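Local structure of tyrocidine synthetase 3 (2JGP) at residues 95-107 / 154-166. The protein probably forms peptide bonds between carrier-bound substrates during assembly of the antibiotic tyrocidine, here as a peptidyl carrier-condensation bidomain. Residues are numbered along the deposited sequence; the frame is centred on the assembly and turned at random.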
ATOM      1  N   ALA A  95       0.868   0.909  30.444  1.00 54.73           N
ATOM      2  CA  ALA A  95       1.669   2.136  30.543  1.00 55.24           C
ATOM      3  C   ALA A  95       2.242   2.530  29.186  1.00 55.83           C
ATOM      4  O   ALA A  95       2.258   3.708  28.824  1.00 56.30           O
ATOM      5  CB  ALA A  95       2.797   1.952  31.569  1.00 55.23           C
ATOM      6  N   TYR A  96       2.711   1.531  28.444  1.00 56.16           N
ATOM      7  CA  TYR A  96       3.236   1.713  27.098  1.00 56.79           C
ATOM      8  C   TYR A  96       2.743   0.571  26.235  1.00 56.98           C
ATOM      9  O   TYR A  96       2.310  -0.461  26.749  1.00 56.73           O
ATOM     10  CB  TYR A  96       4.765   1.680  27.094  1.00 57.33           C
ATOM     11  CG  TYR A  96       5.435   2.675  28.001  1.00 57.73           C
ATOM     12  CD1 TYR A  96       5.819   2.316  29.288  1.00 57.69           C
ATOM     13  CD2 TYR A  96       5.720   3.966  27.566  1.00 57.78           C
ATOM     14  CE1 TYR A  96       6.450   3.217  30.126  1.00 58.60           C
ATOM     15  CE2 TYR A  96       6.353   4.878  28.398  1.00 58.35           C
ATOM     16  CZ  TYR A  96       6.714   4.494  29.678  1.00 57.95           C
ATOM     17  OH  TYR A  96       7.335   5.378  30.512  1.00 59.05           O
ATOM     18  N   TYR A  97       2.834   0.749  24.922  1.00 57.14           N
ATOM     19  CA  TYR A  97       2.423  -0.281  23.975  1.00 57.43           C
ATOM     20  C   TYR A  97       3.552  -0.548  22.990  1.00 57.58           C
ATOM     21  O   TYR A  97       4.317   0.364  22.666  1.00 56.46           O
ATOM     22  CB  TYR A  97       1.151   0.149  23.254  1.00 57.42           C
ATOM     23  CG  TYR A  97       0.020   0.458  24.203  1.00 57.84           C
ATOM     24  CD1 TYR A  97      -0.158   1.741  24.711  1.00 57.20           C
ATOM     25  CD2 TYR A  97      -0.859  -0.539  24.612  1.00 57.72           C
ATOM     26  CE1 TYR A  97      -1.190   2.026  25.596  1.00 56.71           C
ATOM     27  CE2 TYR A  97      -1.897  -0.266  25.492  1.00 57.80           C
ATOM     28  CZ  TYR A  97      -2.054   1.014  25.983  1.00 57.97           C
ATOM     29  OH  TYR A  97      -3.083   1.277  26.853  1.00 58.29           O
ATOM     30  N   PRO A  98       3.661  -1.798  22.501  1.00 57.91           N
ATOM     31  CA  PRO A  98       4.715  -2.036  21.529  1.00 58.21           C
ATOM     32  C   PRO A  98       4.511  -1.187  20.280  1.00 58.65           C
ATOM     33  O   PRO A  98       3.373  -0.858  19.929  1.00 58.45           O
ATOM     34  CB  PRO A  98       4.570  -3.532  21.198  1.00 58.36           C
ATOM     35  CG  PRO A  98       3.160  -3.875  21.565  1.00 58.11           C
ATOM     36  CD  PRO A  98       2.839  -3.000  22.739  1.00 58.25           C
ATOM     37  N   VAL A  99       5.605  -0.821  19.624  1.00 58.64           N
ATOM     38  CA  VAL A  99       5.513  -0.260  18.283  1.00 59.29           C
ATOM     39  C   VAL A  99       5.275  -1.375  17.272  1.00 60.26           C
ATOM     40  O   VAL A  99       5.600  -2.532  17.529  1.00 60.39           O
ATOM     41  CB  VAL A  99       6.779   0.527  17.896  1.00 59.25           C
ATOM     42  CG1 VAL A  99       6.944   1.727  18.806  1.00 58.66           C
ATOM     43  CG2 VAL A  99       8.013  -0.369  17.942  1.00 58.94           C
ATOM     44  N   SER A 100       4.671  -1.026  16.140  1.00 61.13           N
ATOM     45  CA  SER A 100       4.614  -1.935  15.005  1.00 61.38           C
ATOM     46  C   SER A 100       6.015  -2.091  14.409  1.00 61.53           C
ATOM     47  O   SER A 100       6.923  -1.294  14.692  1.00 61.23           O
ATOM     48  CB  SER A 100       3.653  -1.407  13.954  1.00 61.51           C
ATOM     49  OG  SER A 100       4.117  -0.181  13.425  1.00 62.70           O
ATOM     50  N   SER A 101       6.179  -3.122  13.589  1.00 61.89           N
ATOM     51  CA  SER A 101       7.440  -3.376  12.896  1.00 62.58           C
ATOM     52  C   SER A 101       7.876  -2.152  12.084  1.00 62.29           C
ATOM     53  O   SER A 101       9.034  -1.746  12.145  1.00 62.01           O
ATOM     54  CB  SER A 101       7.301  -4.609  11.993  1.00 62.73           C
ATOM     55  OG  SER A 101       8.522  -4.889  11.332  1.00 65.99           O
ATOM     56  N   ALA A 102       6.937  -1.549  11.356  1.00 62.22           N
ATOM     57  CA  ALA A 102       7.223  -0.360  10.539  1.00 62.54           C
ATOM     58  C   ALA A 102       7.642   0.845  11.388  1.00 62.61           C
ATOM     59  O   ALA A 102       8.594   1.543  11.056  1.00 62.88           O
ATOM     60  CB  ALA A 102       6.022  -0.010   9.673  1.00 62.24           C
ATOM     61  N   GLN A 103       6.930   1.081  12.484  1.00 62.78           N
ATOM     62  CA  GLN A 103       7.313   2.130  13.440  1.00 62.63           C
ATOM     63  C   GLN A 103       8.709   1.908  14.025  1.00 63.27           C
ATOM     64  O   GLN A 103       9.467   2.867  14.234  1.00 63.56           O
ATOM     65  CB  GLN A 103       6.321   2.183  14.593  1.00 62.17           C
ATOM     66  CG  GLN A 103       5.001   2.856  14.290  1.00 62.15           C
ATOM     67  CD  GLN A 103       4.098   2.890  15.506  1.00 61.75           C
ATOM     68  OE1 GLN A 103       4.020   1.919  16.261  1.00 60.96           O
ATOM     69  NE2 GLN A 103       3.424   4.013  15.712  1.00 62.33           N
ATOM     70  N   LYS A 104       9.039   0.653  14.323  1.00 63.55           N
ATOM     71  CA  LYS A 104      10.336   0.339  14.920  1.00 64.58           C
ATOM     72  C   LYS A 104      11.476   0.766  13.997  1.00 65.09           C
ATOM     73  O   LYS A 104      12.452   1.367  14.445  1.00 65.28           O
ATOM     74  CB  LYS A 104      10.450  -1.150  15.244  1.00 64.39           C
ATOM     75  CG  LYS A 104      11.751  -1.529  15.958  1.00 65.09           C
ATOM     76  CD  LYS A 104      11.703  -2.944  16.478  1.00 66.00           C
ATOM     77  CE  LYS A 104      12.949  -3.296  17.254  1.00 67.31           C
ATOM     78  NZ  LYS A 104      12.837  -4.638  17.876  1.00 68.18           N
ATOM     79  N   ARG A 105      11.341   0.455  12.710  1.00 65.90           N
ATOM     80  CA  ARG A 105      12.355   0.810  11.715  1.00 66.46           C
ATOM     81  C   ARG A 105      12.505   2.326  11.581  1.00 66.31           C
ATOM     82  O   ARG A 105      13.623   2.845  11.553  1.00 65.87           O
ATOM     83  CB  ARG A 105      12.014   0.187  10.358  1.00 67.37           C
ATOM     84  CG  ARG A 105      12.930   0.643   9.225  1.00 69.79           C
ATOM     85  CD  ARG A 105      13.002  -0.353   8.086  1.00 73.60           C
ATOM     86  NE  ARG A 105      14.217  -0.139   7.295  1.00 77.17           N
ATOM     87  CZ  ARG A 105      14.352   0.764   6.322  1.00 79.38           C
ATOM     88  NH1 ARG A 105      13.340   1.559   5.979  1.00 80.95           N
ATOM     89  NH2 ARG A 105      15.511   0.871   5.681  1.00 80.37           N
ATOM     90  N   MET A 106      11.378   3.031  11.503  1.00 66.30           N
ATOM     91  CA  MET A 106      11.390   4.488  11.404  1.00 66.69           C
ATOM     92  C   MET A 106      12.022   5.125  12.635  1.00 66.96           C
ATOM     93  O   MET A 106      12.823   6.049  12.508  1.00 66.43           O
ATOM     94  CB  MET A 106       9.974   5.041  11.201  1.00 66.78           C
ATOM     95  CG  MET A 106       9.382   4.736   9.847  1.00 67.57           C
ATOM     96  SD  MET A 106       7.730   5.445   9.701  1.00 69.36           S
ATOM     97  CE  MET A 106       7.233   4.813   8.106  1.00 71.02           C
ATOM     98  N   TYR A 107      11.673   4.627  13.820  1.00 67.53           N
ATOM     99  CA  TYR A 107      12.252   5.150  15.063  1.00 67.79           C
ATOM    100  C   TYR A 107      13.773   5.028  15.070  1.00 68.52           C
ATOM    101  O   TYR A 107      14.482   6.004  15.332  1.00 68.58           O
ATOM    102  CB  TYR A 107      11.680   4.435  16.294  1.00 67.47           C
ATOM    103  CG  TYR A 107      12.155   5.060  17.583  1.00 67.37           C
ATOM    104  CD1 TYR A 107      11.482   6.142  18.150  1.00 66.59           C
ATOM    105  CD2 TYR A 107      13.312   4.603  18.212  1.00 67.33           C
ATOM    106  CE1 TYR A 107      11.932   6.731  19.324  1.00 66.88           C
ATOM    107  CE2 TYR A 107      13.766   5.182  19.385  1.00 67.16           C
ATOM    108  CZ  TYR A 107      13.075   6.250  19.934  1.00 67.11           C
ATOM    109  OH  TYR A 107      13.545   6.820  21.101  1.00 66.70           O
ATOM    110  N   PHE A 154       6.994   8.584  21.390  1.00 58.48           N
ATOM    111  CA  PHE A 154       7.783   7.361  21.500  1.00 58.95           C
ATOM    112  C   PHE A 154       8.832   7.513  22.579  1.00 59.35           C
ATOM    113  O   PHE A 154       9.362   8.604  22.795  1.00 58.88           O
ATOM    114  CB  PHE A 154       8.455   7.020  20.175  1.00 59.25           C
ATOM    115  CG  PHE A 154       7.492   6.790  19.048  1.00 59.31           C
ATOM    116  CD1 PHE A 154       7.069   5.509  18.724  1.00 59.96           C
ATOM    117  CD2 PHE A 154       7.000   7.857  18.318  1.00 59.07           C
ATOM    118  CE1 PHE A 154       6.177   5.303  17.682  1.00 59.69           C
ATOM    119  CE2 PHE A 154       6.114   7.660  17.271  1.00 59.95           C
ATOM    120  CZ  PHE A 154       5.692   6.380  16.961  1.00 60.42           C
ATOM    121  N   ALA A 155       9.110   6.406  23.259  1.00 59.54           N
ATOM    122  CA  ALA A 155      10.175   6.333  24.250  1.00 59.93           C
ATOM    123  C   ALA A 155      10.862   4.988  24.078  1.00 60.30           C
ATOM    124  O   ALA A 155      10.358   4.129  23.351  1.00 60.35           O
ATOM    125  CB  ALA A 155       9.606   6.474  25.648  1.00 59.64           C
ATOM    126  N   VAL A 156      12.017   4.816  24.719  1.00 60.70           N
ATOM    127  CA  VAL A 156      12.682   3.519  24.755  1.00 61.12           C
ATOM    128  C   VAL A 156      12.461   2.912  26.130  1.00 61.16           C
ATOM    129  O   VAL A 156      12.836   3.496  27.144  1.00 61.22           O
ATOM    130  CB  VAL A 156      14.192   3.627  24.439  1.00 61.32           C
ATOM    131  CG1 VAL A 156      14.900   2.287  24.669  1.00 61.82           C
ATOM    132  CG2 VAL A 156      14.386   4.081  23.004  1.00 61.71           C
ATOM    133  N   VAL A 157      11.827   1.747  26.157  1.00 61.56           N
ATOM    134  CA  VAL A 157      11.539   1.045  27.400  1.00 61.80           C
ATOM    135  C   VAL A 157      12.003  -0.390  27.242  1.00 62.26           C
ATOM    136  O   VAL A 157      11.661  -1.052  26.264  1.00 62.04           O
ATOM    137  CB  VAL A 157      10.030   1.084  27.724  1.00 61.71           C
ATOM    138  CG1 VAL A 157       9.698   0.151  28.886  1.00 61.68           C
ATOM    139  CG2 VAL A 157       9.597   2.521  28.029  1.00 61.65           C
ATOM    140  N   ASN A 158      12.795  -0.855  28.198  1.00 62.69           N
ATOM    141  CA  ASN A 158      13.436  -2.161  28.108  1.00 63.19           C
ATOM    142  C   ASN A 158      14.045  -2.401  26.718  1.00 63.40           C
ATOM    143  O   ASN A 158      13.818  -3.437  26.096  1.00 63.83           O
ATOM    144  CB  ASN A 158      12.440  -3.261  28.499  1.00 63.39           C
ATOM    145  CG  ASN A 158      11.960  -3.130  29.941  1.00 63.68           C
ATOM    146  OD1 ASN A 158      12.660  -2.591  30.790  1.00 66.08           O
ATOM    147  ND2 ASN A 158      10.763  -3.626  30.219  1.00 64.76           N
ATOM    148  N   GLY A 159      14.792  -1.410  26.229  1.00 63.86           N
ATOM    149  CA  GLY A 159      15.568  -1.538  24.992  1.00 64.21           C
ATOM    150  C   GLY A 159      14.813  -1.504  23.678  1.00 64.62           C
ATOM    151  O   GLY A 159      15.415  -1.695  22.614  1.00 65.22           O
ATOM    152  N   GLU A 160      13.502  -1.249  23.738  1.00 64.25           N
ATOM    153  CA  GLU A 160      12.654  -1.217  22.567  1.00 63.73           C
ATOM    154  C   GLU A 160      12.003   0.146  22.464  1.00 62.93           C
ATOM    155  O   GLU A 160      11.621   0.718  23.486  1.00 62.10           O
ATOM    156  CB  GLU A 160      11.541  -2.256  22.687  1.00 64.07           C
ATOM    157  CG  GLU A 160      12.012  -3.684  22.756  1.00 65.33           C
ATOM    158  CD  GLU A 160      12.643  -4.161  21.461  1.00 67.50           C
ATOM    159  OE1 GLU A 160      12.312  -3.614  20.384  1.00 68.43           O
ATOM    160  OE2 GLU A 160      13.465  -5.094  21.529  1.00 68.48           O
ATOM    161  N   PRO A 161      11.850   0.664  21.231  1.00 62.27           N
ATOM    162  CA  PRO A 161      10.962   1.803  21.055  1.00 61.62           C
ATOM    163  C   PRO A 161       9.558   1.363  21.448  1.00 60.89           C
ATOM    164  O   PRO A 161       9.169   0.231  21.143  1.00 60.64           O
ATOM    165  CB  PRO A 161      11.025   2.083  19.547  1.00 61.72           C
ATOM    166  CG  PRO A 161      12.212   1.326  19.043  1.00 62.26           C
ATOM    167  CD  PRO A 161      12.436   0.203  19.960  1.00 62.52           C
ATOM    168  N   VAL A 162       8.821   2.227  22.136  1.00 60.23           N
ATOM    169  CA  VAL A 162       7.435   1.938  22.494  1.00 59.50           C
ATOM    170  C   VAL A 162       6.562   3.161  22.274  1.00 59.48           C
ATOM    171  O   VAL A 162       7.049   4.302  22.286  1.00 58.48           O
ATOM    172  CB  VAL A 162       7.293   1.483  23.965  1.00 59.35           C
ATOM    173  CG1 VAL A 162       7.972   0.136  24.184  1.00 58.28           C
ATOM    174  CG2 VAL A 162       7.866   2.544  24.920  1.00 59.25           C
ATOM    175  N   GLN A 163       5.271   2.905  22.087  1.00 59.04           N
ATOM    176  CA  GLN A 163       4.285   3.958  21.929  1.00 59.35           C
ATOM    177  C   GLN A 163       3.811   4.430  23.288  1.00 59.45           C
ATOM    178  O   GLN A 163       3.432   3.621  24.139  1.00 59.36           O
ATOM    179  CB  GLN A 163       3.083   3.453  21.140  1.00 59.37           C
ATOM    180  CG  GLN A 163       3.421   2.936  19.772  1.00 59.96           C
ATOM    181  CD  GLN A 163       2.186   2.604  18.978  1.00 61.01           C
ATOM    182  OE1 GLN A 163       1.521   3.497  18.447  1.00 61.31           O
ATOM    183  NE2 GLN A 163       1.852   1.312  18.907  1.00 60.63           N
ATOM    184  N   ASN A 164       3.845   5.742  23.482  1.00 59.89           N
ATOM    185  CA  ASN A 164       3.363   6.381  24.691  1.00 60.18           C
ATOM    186  C   ASN A 164       2.136   7.196  24.298  1.00 60.60           C
ATOM    187  O   ASN A 164       2.246   8.197  23.597  1.00 60.42           O
ATOM    188  CB  ASN A 164       4.470   7.255  25.287  1.00 60.43           C
ATOM    189  CG  ASN A 164       4.143   7.771  26.678  1.00 61.21           C
ATOM    190  OD1 ASN A 164       3.044   7.576  27.190  1.00 62.09           O
ATOM    191  ND2 ASN A 164       5.113   8.448  27.295  1.00 63.08           N
ATOM    192  N   ILE A 165       0.962   6.734  24.719  1.00 60.83           N
ATOM    193  CA  ILE A 165      -0.303   7.346  24.313  1.00 61.40           C
ATOM    194  C   ILE A 165      -0.709   8.360  25.366  1.00 61.56           C
ATOM    195  O   ILE A 165      -0.839   8.012  26.544  1.00 61.82           O
ATOM    196  CB  ILE A 165      -1.432   6.294  24.176  1.00 61.50           C
ATOM    197  CG1 ILE A 165      -0.962   5.092  23.352  1.00 62.84           C
ATOM    198  CG2 ILE A 165      -2.672   6.915  23.549  1.00 61.60           C
ATOM    199  CD1 ILE A 165      -0.541   5.421  21.972  1.00 63.86           C
ATOM    200  N   HIS A 166      -0.913   9.608  24.944  1.00 61.56           N
ATOM    201  CA  HIS A 166      -1.244  10.679  25.874  1.00 61.78           C
ATOM    202  C   HIS A 166      -2.729  11.016  25.869  1.00 62.39           C
ATOM    203  O   HIS A 166      -3.343  11.203  24.823  1.00 61.90           O
ATOM    204  CB  HIS A 166      -0.411  11.926  25.580  1.00 61.54           C
ATOM    205  CG  HIS A 166       1.062  11.694  25.685  1.00 61.14           C
ATOM    206  ND1 HIS A 166       1.750  11.795  26.876  1.00 60.33           N
ATOM    207  CD2 HIS A 166       1.978  11.351  24.749  1.00 60.65           C
ATOM    208  CE1 HIS A 166       3.028  11.532  26.666  1.00 61.33           C
ATOM    209  NE2 HIS A 166       3.194  11.261  25.383  1.00 60.43           N
TER
HETATM  210  O   HOH W   1       0.660   4.990  26.903  1.00 46.18           O
HETATM  211  O   HOH W   2       8.007  -2.193  21.176  1.00 37.18           O
HETATM  212  O   HOH W   3      12.106   8.723  21.900  1.00 58.16           O
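Tyr97 and Gln163 face each other as an antiparallel hydrogen-bonded pair: Tyr97 N donates to Gln163 O (3.0 Å) and Gln163 N to Tyr97 O (2.8 Å). Beyond this pair the bonding passes to side chains and water. Gln163 sends NE2 to Pro98 O (2.8 Å, 169° at the hydrogen). Pro98 O lies in the amide plane of Gln163, which helps fix the rotation of that amide. Gln163 OE1 accepts a weak bond from Gln103 NE2 (3.4 Å), which also donates to Ser223 O; the two glutamine amides stand nearly perpendicular. Gln103 also closes a capping box with Ser100 at the start of helix 101-113: its OE1 accepts Ser100 N on a lone pair, while its own N donates to Ser100 OG. Lys104 NZ makes a salt bridge to Glu160 OE1 (2.8 Å), on the syn lone pair of that oxygen. One water joins Val99 N to Pro161 O, and another bridges Ala95 O and Ile165 N.

Apolar packing flanks this polar line. Val157 CG2 sits over the centre of the Tyr96 ring, a CH-pi contact 8° off the normal. Tyr107 swings its ring away from its own backbone N and across to Pro161, whose CB lies over one face, 4.0 Å from the ring centroid, while Tyr107 CE1 touches Phe154 CB. Val99 CG1 and the Gln103 amide meet the Phe154 ring at its edge.

Within the condensation domain, the short, weakly bonded strand 97-98 lies at the edge of a three-stranded antiparallel sheet, with 160-165 central and 152-157 beyond, the last two joined by a type I' hairpin turn. The helical segment 101-107, the start of helix 101-113, runs at 116° to strand 160-165, with axes 8.9 Å apart, and helix 253-263 packs against Tyr97, Gln103 and Gln163.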